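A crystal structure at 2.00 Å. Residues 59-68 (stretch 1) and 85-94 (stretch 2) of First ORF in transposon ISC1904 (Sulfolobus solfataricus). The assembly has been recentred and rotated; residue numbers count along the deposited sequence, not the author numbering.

Stretch 1, residues 59-68: ILNNEVSRVI
Stretch 2, residues 85-94: EVCKAHNCEI

Both stretches repeat one plan: a helix ends, a short turn follows, and a strand begins. Ile59 and Leu60 (phi/psi -60/-50 and -62/-28) close the first helix, Asn62 turns back at 61/37, and the chain, after a corner at Ser65, is extended through Val67 (-117/127) and Ile68. In stretch 2 the helix carries Val86 and Cys87, Asn91 adopts 58/37, and Glu93 and Ile94 (-122/133 and -95/127) are extended. The strands run parallel, pairing Arg66 with Glu93 (CA-CA 4.9 Å) and Val67 with Ile94 (CA-CA 4.8 Å). Two hydrogen bonds fix this register, both using Glu93: its N donates to Ser65 O at 3.2 Å (151°), and its O accepts from Val67 N at 3.0 Å (166°). CA-H...O contacts fill in between, as from Cys92 CA to Ser65 O at 3.5 Å.

Together the stretches bury 650 Å², and His90 gives the largest share. Its CB points toward stretch 1, and chi1 -74° (m) with chi2 -86° lays the ring against the end of the first helix. Leu60 CA sits 3.9 Å from the His90 ring centroid, 10° off the normal, so one ring face is covered by the Leu60 backbone CA in a CH-pi contact. At the ring edge, His90 ND1 donates to Asn62 OD1 at 2.8 Å (165°); Asn62, chi1 -59° (m), reaches in from an exposed turn. Asn62 OD1 also accepts from water 1 at 2.8 Å, and the water accepts from Asn91 ND2 at 2.5 Å, linking the two turns.

Beside the ring, the apolar side chains interlock. Val86, chi1 174° (t), points toward stretch 1, and its CG1 packs against Leu60 CD2 at 3.7 Å and Ile59 CG2 at 4.1 Å. Leu60 (m, t) starts away from stretch 2, but its end comes nearer. Ile59 (m, t) extends CD1 to 3.9 Å from Cys87 SG, while its CG1 lies 4.1 Å from Cys92 SG. Cys92, chi1 -170° (t), is a compact bump in a hollow lined by Ile59, Val64 and Val67: its SG lies 3.7 Å from Val64 CG1 and 4.1 Å from Val67 CG2. Small, polarizable sulfur suits this buried site.

The sheet face bearing Arg66 and Glu93 is polar and exposed. Arg66 (t, t, m, chi4 -178°) brings NE to 2.8 Å from Glu93 OE1, a salt bridge whose hydrogen bond is weak at 126°. Val67 (t) and Ile94 (chi1 -70°, m) occupy the other face.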

ATOM      1  N   ILE A  59      -9.666  11.823   9.204  1.00 28.70           N
ATOM      2  CA  ILE A  59      -8.327  12.102   9.749  1.00 28.00           C
ATOM      3  C   ILE A  59      -7.752  13.333   9.057  1.00 27.71           C
ATOM      4  O   ILE A  59      -7.283  14.268   9.709  1.00 27.68           O
ATOM      5  CB  ILE A  59      -7.369  10.903   9.556  1.00 27.85           C
ATOM      6  CG1 ILE A  59      -7.824   9.714  10.399  1.00 28.04           C
ATOM      7  CG2 ILE A  59      -5.901  11.280   9.908  1.00 27.09           C
ATOM      8  CD1 ILE A  59      -7.187   8.363   9.992  1.00 26.41           C
ATOM      9  N   LEU A  60      -7.814  13.317   7.725  1.00 26.92           N
ATOM     10  CA  LEU A  60      -7.316  14.387   6.874  1.00 26.20           C
ATOM     11  C   LEU A  60      -8.037  15.713   7.104  1.00 26.30           C
ATOM     12  O   LEU A  60      -7.450  16.782   6.874  1.00 25.39           O
ATOM     13  CB  LEU A  60      -7.431  13.988   5.400  1.00 25.95           C
ATOM     14  CG  LEU A  60      -6.432  12.951   4.870  1.00 26.19           C
ATOM     15  CD1 LEU A  60      -6.900  12.358   3.510  1.00 25.83           C
ATOM     16  CD2 LEU A  60      -5.025  13.550   4.772  1.00 27.74           C
ATOM     17  N   ASN A  61      -9.294  15.638   7.546  1.00 25.83           N
ATOM     18  CA  ASN A  61     -10.074  16.816   7.910  1.00 25.63           C
ATOM     19  C   ASN A  61      -9.939  17.196   9.397  1.00 25.73           C
ATOM     20  O   ASN A  61     -10.719  17.989   9.911  1.00 25.11           O
ATOM     21  CB  ASN A  61     -11.542  16.646   7.524  1.00 25.33           C
ATOM     22  CG  ASN A  61     -12.302  17.999   7.464  1.00 27.11           C
ATOM     23  OD1 ASN A  61     -11.717  19.059   7.209  1.00 26.87           O
ATOM     24  ND2 ASN A  61     -13.598  17.957   7.716  1.00 28.29           N
ATOM     25  N   ASN A  62      -8.956  16.618  10.073  1.00 25.57           N
ATOM     26  CA  ASN A  62      -8.672  16.939  11.465  1.00 26.53           C
ATOM     27  C   ASN A  62      -9.829  16.646  12.407  1.00 26.94           C
ATOM     28  O   ASN A  62     -10.055  17.393  13.337  1.00 26.62           O
ATOM     29  CB  ASN A  62      -8.248  18.418  11.612  1.00 26.99           C
ATOM     30  CG  ASN A  62      -7.013  18.744  10.796  1.00 27.52           C
ATOM     31  OD1 ASN A  62      -6.013  18.035  10.876  1.00 27.04           O
ATOM     32  ND2 ASN A  62      -7.093  19.784   9.978  1.00 27.80           N
ATOM     33  N   GLU A  63     -10.561  15.569  12.166  1.00 27.10           N
ATOM     34  CA  GLU A  63     -11.703  15.229  13.024  1.00 28.12           C
ATOM     35  C   GLU A  63     -11.351  14.178  14.092  1.00 28.11           C
ATOM     36  O   GLU A  63     -12.153  13.871  14.963  1.00 27.77           O
ATOM     37  CB  GLU A  63     -12.874  14.719  12.188  1.00 27.93           C
ATOM     38  CG  GLU A  63     -13.480  15.768  11.299  1.00 30.09           C
ATOM     39  CD  GLU A  63     -14.473  15.205  10.303  1.00 31.91           C
ATOM     40  OE1 GLU A  63     -15.442  14.530  10.705  1.00 35.75           O
ATOM     41  OE2 GLU A  63     -14.293  15.463   9.100  1.00 34.48           O
ATOM     42  N   VAL A  64     -10.140  13.643  14.008  1.00 29.20           N
ATOM     43  CA  VAL A  64      -9.809  12.389  14.690  1.00 29.95           C
ATOM     44  C   VAL A  64      -8.621  12.564  15.625  1.00 30.06           C
ATOM     45  O   VAL A  64      -7.565  13.066  15.236  1.00 29.76           O
ATOM     46  CB  VAL A  64      -9.548  11.225  13.693  1.00 30.03           C
ATOM     47  CG1 VAL A  64      -9.585   9.878  14.406  1.00 30.91           C
ATOM     48  CG2 VAL A  64     -10.591  11.210  12.571  1.00 30.53           C
ATOM     49  N   SER A  65      -8.818  12.146  16.865  1.00 30.24           N
ATOM     50  CA  SER A  65      -7.751  12.151  17.840  1.00 30.83           C
ATOM     51  C   SER A  65      -7.041  10.803  17.847  1.00 30.97           C
ATOM     52  O   SER A  65      -5.813  10.726  17.992  1.00 30.72           O
ATOM     53  CB  SER A  65      -8.329  12.427  19.220  1.00 31.07           C
ATOM     54  OG  SER A  65      -7.404  12.067  20.235  1.00 34.06           O
ATOM     55  N   ARG A  66      -7.815   9.734  17.703  1.00 30.20           N
ATOM     56  CA  ARG A  66      -7.264   8.395  17.881  1.00 30.95           C
ATOM     57  C   ARG A  66      -8.081   7.325  17.119  1.00 30.25           C
ATOM     58  O   ARG A  66      -9.314   7.367  17.121  1.00 30.93           O
ATOM     59  CB  ARG A  66      -7.224   8.100  19.387  1.00 31.03           C
ATOM     60  CG  ARG A  66      -6.417   6.925  19.747  1.00 33.35           C
ATOM     61  CD  ARG A  66      -6.323   6.806  21.258  1.00 36.59           C
ATOM     62  NE  ARG A  66      -5.357   7.706  21.882  1.00 36.66           N
ATOM     63  CZ  ARG A  66      -5.107   7.721  23.193  1.00 39.10           C
ATOM     64  NH1 ARG A  66      -5.763   6.896  24.007  1.00 39.44           N
ATOM     65  NH2 ARG A  66      -4.212   8.557  23.704  1.00 39.31           N
ATOM     66  N   VAL A  67      -7.399   6.405  16.446  1.00 29.68           N
ATOM     67  CA  VAL A  67      -8.066   5.257  15.816  1.00 29.66           C
ATOM     68  C   VAL A  67      -7.531   4.004  16.501  1.00 29.36           C
ATOM     69  O   VAL A  67      -6.311   3.823  16.556  1.00 30.41           O
ATOM     70  CB  VAL A  67      -7.702   5.095  14.335  1.00 28.89           C
ATOM     71  CG1 VAL A  67      -8.499   3.921  13.711  1.00 29.24           C
ATOM     72  CG2 VAL A  67      -7.889   6.417  13.565  1.00 29.85           C
ATOM     73  N   ILE A  68      -8.429   3.154  16.989  1.00 29.15           N
ATOM     74  CA  ILE A  68      -8.047   1.882  17.607  1.00 29.39           C
ATOM     75  C   ILE A  68      -8.491   0.714  16.707  1.00 29.56           C
ATOM     76  O   ILE A  68      -9.610   0.679  16.197  1.00 29.78           O
ATOM     77  CB  ILE A  68      -8.577   1.736  19.042  1.00 29.83           C
ATOM     78  CG1 ILE A  68      -8.088   2.912  19.926  1.00 30.35           C
ATOM     79  CG2 ILE A  68      -8.127   0.386  19.659  1.00 29.16           C
ATOM     80  CD1 ILE A  68      -9.060   3.997  20.096  1.00 29.53           C
ATOM     81  N   GLU A  85       2.107   8.269   8.809  1.00 27.54           N
ATOM     82  CA  GLU A  85       2.656   9.571   8.477  1.00 26.81           C
ATOM     83  C   GLU A  85       1.506  10.565   8.405  1.00 26.41           C
ATOM     84  O   GLU A  85       1.596  11.672   8.954  1.00 24.89           O
ATOM     85  CB  GLU A  85       3.437   9.513   7.166  1.00 27.53           C
ATOM     86  CG  GLU A  85       4.780   8.787   7.233  1.00 27.33           C
ATOM     87  CD  GLU A  85       5.793   9.514   8.068  1.00 29.19           C
ATOM     88  OE1 GLU A  85       5.746  10.759   8.152  1.00 29.69           O
ATOM     89  OE2 GLU A  85       6.678   8.844   8.635  1.00 29.63           O
ATOM     90  N   VAL A  86       0.411  10.135   7.764  1.00 26.48           N
ATOM     91  CA  VAL A  86      -0.791  10.954   7.648  1.00 26.79           C
ATOM     92  C   VAL A  86      -1.331  11.329   9.021  1.00 27.80           C
ATOM     93  O   VAL A  86      -1.620  12.495   9.298  1.00 27.15           O
ATOM     94  CB  VAL A  86      -1.881  10.219   6.822  1.00 26.81           C
ATOM     95  CG1 VAL A  86      -3.197  11.026   6.826  1.00 25.44           C
ATOM     96  CG2 VAL A  86      -1.385  10.029   5.377  1.00 25.99           C
ATOM     97  N   CYS A  87      -1.450  10.329   9.892  1.00 29.01           N
ATOM     98  CA  CYS A  87      -1.970  10.573  11.243  1.00 30.82           C
ATOM     99  C   CYS A  87      -1.085  11.525  12.032  1.00 30.66           C
ATOM    100  O   CYS A  87      -1.585  12.408  12.747  1.00 30.80           O
ATOM    101  CB  CYS A  87      -2.119   9.249  11.975  1.00 30.71           C
ATOM    102  SG  CYS A  87      -3.499   8.330  11.326  1.00 34.68           S
ATOM    103  N   LYS A  88       0.230  11.352  11.899  1.00 30.75           N
ATOM    104  CA  LYS A  88       1.188  12.181  12.627  1.00 31.14           C
ATOM    105  C   LYS A  88       0.974  13.650  12.235  1.00 30.87           C
ATOM    106  O   LYS A  88       0.861  14.522  13.090  1.00 31.82           O
ATOM    107  CB  LYS A  88       2.619  11.698  12.378  1.00 31.43           C
ATOM    108  CG  LYS A  88       3.711  12.471  13.141  1.00 35.13           C
ATOM    109  CD  LYS A  88       5.091  11.757  13.061  1.00 40.47           C
ATOM    110  CE  LYS A  88       5.643  11.729  11.630  1.00 43.85           C
ATOM    111  NZ  LYS A  88       6.715  10.689  11.402  1.00 47.28           N
ATOM    112  N   ALA A  89       0.862  13.927  10.944  1.00 30.26           N
ATOM    113  CA  ALA A  89       0.625  15.293  10.484  1.00 30.26           C
ATOM    114  C   ALA A  89      -0.763  15.827  10.882  1.00 29.90           C
ATOM    115  O   ALA A  89      -0.980  17.030  10.866  1.00 29.65           O
ATOM    116  CB  ALA A  89       0.815  15.384   8.952  1.00 29.96           C
ATOM    117  N   HIS A  90      -1.698  14.944  11.219  1.00 29.27           N
ATOM    118  CA  HIS A  90      -3.062  15.395  11.550  1.00 29.38           C
ATOM    119  C   HIS A  90      -3.491  15.140  12.988  1.00 30.18           C
ATOM    120  O   HIS A  90      -4.690  14.959  13.268  1.00 29.66           O
ATOM    121  CB  HIS A  90      -4.070  14.787  10.588  1.00 29.01           C
ATOM    122  CG  HIS A  90      -4.037  15.410   9.242  1.00 27.65           C
ATOM    123  ND1 HIS A  90      -4.752  16.544   8.937  1.00 28.68           N
ATOM    124  CD2 HIS A  90      -3.348  15.082   8.125  1.00 26.60           C
ATOM    125  CE1 HIS A  90      -4.521  16.883   7.683  1.00 28.07           C
ATOM    126  NE2 HIS A  90      -3.673  16.010   7.166  1.00 28.29           N
ATOM    127  N   ASN A  91      -2.497  15.113  13.881  1.00 30.72           N
ATOM    128  CA  ASN A  91      -2.708  15.072  15.322  1.00 32.18           C
ATOM    129  C   ASN A  91      -3.520  13.867  15.739  1.00 32.58           C
ATOM    130  O   ASN A  91      -4.305  13.903  16.685  1.00 32.49           O
ATOM    131  CB  ASN A  91      -3.317  16.397  15.811  1.00 31.84           C
ATOM    132  CG  ASN A  91      -2.434  17.580  15.485  1.00 33.37           C
ATOM    133  OD1 ASN A  91      -1.222  17.535  15.710  1.00 35.21           O
ATOM    134  ND2 ASN A  91      -3.022  18.634  14.916  1.00 33.64           N
ATOM    135  N   CYS A  92      -3.251  12.778  15.034  1.00 32.70           N
ATOM    136  CA  CYS A  92      -3.967  11.548  15.191  1.00 33.50           C
ATOM    137  C   CYS A  92      -2.959  10.422  15.447  1.00 32.95           C
ATOM    138  O   CYS A  92      -1.873  10.397  14.876  1.00 33.12           O
ATOM    139  CB  CYS A  92      -4.745  11.279  13.889  1.00 32.30           C
ATOM    140  SG  CYS A  92      -5.891   9.941  14.045  1.00 39.25           S
ATOM    141  N   GLU A  93      -3.349   9.481  16.288  1.00 32.75           N
ATOM    142  CA  GLU A  93      -2.522   8.334  16.638  1.00 32.66           C
ATOM    143  C   GLU A  93      -3.314   7.087  16.284  1.00 31.36           C
ATOM    144  O   GLU A  93      -4.498   7.024  16.536  1.00 31.36           O
ATOM    145  CB  GLU A  93      -2.243   8.416  18.133  1.00 33.71           C
ATOM    146  CG  GLU A  93      -2.127   7.143  18.888  1.00 36.58           C
ATOM    147  CD  GLU A  93      -2.037   7.407  20.382  1.00 44.32           C
ATOM    148  OE1 GLU A  93      -2.783   8.303  20.902  1.00 46.29           O
ATOM    149  OE2 GLU A  93      -1.207   6.728  21.042  1.00 46.19           O
ATOM    150  N   ILE A  94      -2.685   6.131  15.619  1.00 30.97           N
ATOM    151  CA  ILE A  94      -3.310   4.840  15.368  1.00 30.01           C
ATOM    152  C   ILE A  94      -2.815   3.962  16.491  1.00 29.81           C
ATOM    153  O   ILE A  94      -1.618   3.889  16.700  1.00 29.78           O
ATOM    154  CB  ILE A  94      -2.863   4.211  14.060  1.00 29.59           C
ATOM    155  CG1 ILE A  94      -3.412   4.976  12.859  1.00 29.58           C
ATOM    156  CG2 ILE A  94      -3.340   2.770  13.945  1.00 29.93           C
ATOM    157  CD1 ILE A  94      -2.390   4.939  11.706  1.00 29.15           C
TER
HETATM  158  O   HOH W   1      -5.074  18.213  13.484  1.00 31.84           O